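PDB 4HW6: hypothetical protein, IPT/TIG domain protein from Bacteroides ovatus, which is of unknown function but probably serves as an auxiliary nutrient-binding protein, perhaps for carbohydrate, pairing an IPT/TIG domain with a six-bladed beta-propeller. Local coordinates for residues P322-G327 with A380-S385. Numbering follows the deposited sequence.
Sequences PGWVDG and AGRGNS. With EDO (1,2-ethanediol), chain G.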
ATOM      1  N   PRO A 322      -8.753  12.477  20.774  1.00 13.02           N
ATOM      2  CA  PRO A 322      -9.145  11.700  19.594  1.00 13.73           C
ATOM      3  C   PRO A 322     -10.283  12.350  18.816  1.00 15.67           C
ATOM      4  O   PRO A 322     -11.184  12.973  19.393  1.00 16.07           O
ATOM      5  CB  PRO A 322      -9.591  10.357  20.192  1.00 14.62           C
ATOM      6  CG  PRO A 322     -10.091  10.724  21.561  1.00 15.28           C
ATOM      7  CD  PRO A 322      -9.146  11.798  22.029  1.00 14.89           C
ATOM      8  N   GLY A 323     -10.259  12.175  17.506  1.00 15.90           N
ATOM      9  CA  GLY A 323     -11.321  12.665  16.661  1.00 15.49           C
ATOM     10  C   GLY A 323     -11.005  12.377  15.209  1.00 14.39           C
ATOM     11  O   GLY A 323      -9.902  11.929  14.882  1.00 14.13           O
ATOM     12  N   TRP A 324     -11.991  12.624  14.354  1.00 15.39           N
ATOM     13  CA  TRP A 324     -11.820  12.529  12.911  1.00 15.98           C
ATOM     14  C   TRP A 324     -12.056  13.919  12.343  1.00 15.69           C
ATOM     15  O   TRP A 324     -13.184  14.309  12.037  1.00 14.31           O
ATOM     16  CB  TRP A 324     -12.764  11.506  12.275  1.00 17.12           C
ATOM     17  CG  TRP A 324     -12.576  11.459  10.787  1.00 15.37           C
ATOM     18  CD1 TRP A 324     -11.492  11.037  10.123  1.00 15.84           C
ATOM     19  CD2 TRP A 324     -13.498  11.918   9.813  1.00 16.02           C
ATOM     20  NE1 TRP A 324     -11.671  11.169   8.776  1.00 15.39           N
ATOM     21  CE2 TRP A 324     -12.907  11.705   8.553  1.00 16.69           C
ATOM     22  CE3 TRP A 324     -14.781  12.478   9.881  1.00 17.51           C
ATOM     23  CZ2 TRP A 324     -13.543  12.048   7.363  1.00 19.69           C
ATOM     24  CZ3 TRP A 324     -15.423  12.806   8.696  1.00 22.31           C
ATOM     25  CH2 TRP A 324     -14.802  12.571   7.452  1.00 22.30           C
ATOM     26  N   VAL A 325     -10.980  14.695  12.249  1.00 14.08           N
ATOM     27  CA  VAL A 325     -11.043  16.048  11.741  1.00 14.63           C
ATOM     28  C   VAL A 325      -9.854  16.239  10.787  1.00 14.85           C
ATOM     29  O   VAL A 325      -8.685  16.177  11.196  1.00 13.98           O
ATOM     30  CB  VAL A 325     -11.007  17.104  12.869  1.00 17.14           C
ATOM     31  CG1 VAL A 325     -11.028  18.503  12.273  1.00 18.97           C
ATOM     32  CG2 VAL A 325     -12.165  16.909  13.852  1.00 18.87           C
ATOM     33  N   ASP A 326     -10.159  16.419   9.503  1.00 16.54           N
ATOM     34  CA  ASP A 326      -9.112  16.761   8.538  1.00 16.48           C
ATOM     35  C   ASP A 326      -8.738  18.229   8.711  1.00 17.73           C
ATOM     36  O   ASP A 326      -9.563  19.052   9.142  1.00 17.36           O
ATOM     37  CB  ASP A 326      -9.551  16.468   7.104  1.00 18.28           C
ATOM     38  CG  ASP A 326      -9.684  14.972   6.804  1.00 19.28           C
ATOM     39  OD1 ASP A 326      -9.033  14.144   7.436  1.00 18.99           O
ATOM     40  OD2 ASP A 326     -10.429  14.625   5.872  1.00 27.75           O
ATOM     41  N   GLY A 327      -7.498  18.578   8.376  1.00 17.43           N
ATOM     42  CA  GLY A 327      -7.081  19.967   8.416  1.00 19.23           C
ATOM     43  C   GLY A 327      -5.578  20.090   8.541  1.00 17.19           C
ATOM     44  O   GLY A 327      -4.828  19.149   8.254  1.00 16.35           O
ATOM     45  N   ALA A 380      -9.423   7.173   2.304  1.00 13.82           N
ATOM     46  CA  ALA A 380     -10.421   6.116   2.138  1.00 13.20           C
ATOM     47  C   ALA A 380     -11.147   5.792   3.441  1.00 13.29           C
ATOM     48  O   ALA A 380     -10.543   5.849   4.522  1.00 12.34           O
ATOM     49  CB  ALA A 380      -9.749   4.858   1.553  1.00 13.48           C
ATOM     50  N   GLY A 381     -12.422   5.421   3.320  1.00 12.99           N
ATOM     51  CA  GLY A 381     -13.233   4.974   4.456  1.00 12.89           C
ATOM     52  C   GLY A 381     -14.353   5.926   4.777  1.00 13.55           C
ATOM     53  O   GLY A 381     -14.444   7.007   4.183  1.00 15.53           O
ATOM     54  N   ARG A 382     -15.206   5.502   5.709  1.00 12.91           N
ATOM     55  CA  ARG A 382     -16.363   6.259   6.194  1.00 14.50           C
ATOM     56  C   ARG A 382     -17.364   6.580   5.057  1.00 14.44           C
ATOM     57  O   ARG A 382     -18.013   7.634   5.038  1.00 16.57           O
ATOM     58  CB  ARG A 382     -15.908   7.523   6.929  1.00 15.02           C
ATOM     59  CG  ARG A 382     -15.019   7.222   8.124  1.00 17.22           C
ATOM     60  CD  ARG A 382     -14.547   8.492   8.777  1.00 19.37           C
ATOM     61  NE  ARG A 382     -15.578   9.149   9.567  1.00 20.84           N
ATOM     62  CZ  ARG A 382     -15.775   8.939  10.873  1.00 22.76           C
ATOM     63  NH1 ARG A 382     -15.071   8.018  11.517  1.00 19.66           N
ATOM     64  NH2 ARG A 382     -16.718   9.620  11.523  1.00 21.31           N
ATOM     65  N   GLY A 383     -17.486   5.641   4.128  1.00 15.62           N
ATOM     66  CA  GLY A 383     -18.466   5.738   3.050  1.00 16.35           C
ATOM     67  C   GLY A 383     -19.884   5.453   3.505  1.00 18.51           C
ATOM     68  O   GLY A 383     -20.127   5.064   4.648  1.00 17.56           O
ATOM     69  N   ASN A 384     -20.843   5.676   2.613  1.00 21.32           N
ATOM     70  CA  ASN A 384     -22.245   5.286   2.873  1.00 23.69           C
ATOM     71  C   ASN A 384     -22.818   6.012   4.129  1.00 23.85           C
ATOM     72  O   ASN A 384     -23.732   5.519   4.755  1.00 25.46           O
ATOM     73  CB  ASN A 384     -22.356   3.730   3.024  1.00 25.50           C
ATOM     74  CG  ASN A 384     -22.549   2.992   1.687  1.00 30.04           C
ATOM     75  OD1 ASN A 384     -21.602   2.409   1.097  1.00 29.70           O
ATOM     76  ND2 ASN A 384     -23.782   2.998   1.204  1.00 27.56           N
ATOM     77  N   SER A 385     -22.268   7.178   4.482  1.00 26.30           N
ATOM     78  CA  SER A 385     -22.651   7.945   5.693  1.00 23.44           C
ATOM     79  C   SER A 385     -22.519   7.165   7.002  1.00 22.73           C
ATOM     80  O   SER A 385     -23.281   7.389   7.953  1.00 22.46           O
ATOM     81  CB  SER A 385     -24.081   8.503   5.568  1.00 27.69           C
ATOM     82  OG  SER A 385     -24.280   9.093   4.299  1.00 32.81           O
TER
HETATM   83  C1  EDO G 503     -15.381  10.726  19.634  1.00 32.84           C
HETATM   84  O1  EDO G 503     -15.771  10.492  21.003  1.00 31.63           O
HETATM   85  C2  EDO G 503     -13.884  11.019  19.562  1.00 28.65           C
HETATM   86  O2  EDO G 503     -13.607  12.281  20.190  1.00 27.03           O
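Trp-324 and Arg-382 make the whole contact between 322-327 and 380-385, through side chains alone: their CA atoms stand 10.3 Å apart, and the two side chains slide past each other in opposite directions. The first component is a stack. The guanidinium of Arg-382 lies over one indole face with the planes inclined by 23°, and the nearest atoms, Arg-382 NE and Trp-324 CE3, are 3.4 Å apart. Its cation-pi character is off-centre, since Arg-382 CZ sits 4.3 Å from the centroid of the six-membered ring of Trp-324 and 34° from the ring normal. The second component is CH-pi: Arg-382 CD lies over the face of the five-membered ring, 3.7 Å from its centroid. A bend at chi3 (75°) lets one arginine serve both rings, carrying NE from CD toward the six-membered ring.

Polar bonds to neighbouring residues fix both partners. Trp-324 NE1 hydrogen-bonds Thr-378 OG1, which also bonds Asp-326 OD1, while Arg-382 NH1 is bonded to the carbonyl O of Ser-364. With an alanine in place of Trp-324, the guanidinium would probably lose its aromatic platform and Thr-378 OG1 its bond from NE1. Separately, a 1,2-ethanediol, probably from the crystallisation liquor, hydrogen-bonds through O2 to Pro-322 O at 2.6 Å.

At the protein surface, the arginine-on-tryptophan stack thus joins the loop entering strand 327-328 to the loop leaving strand 375-380, neighbouring strands of one antiparallel sheet of the six-bladed beta-propeller.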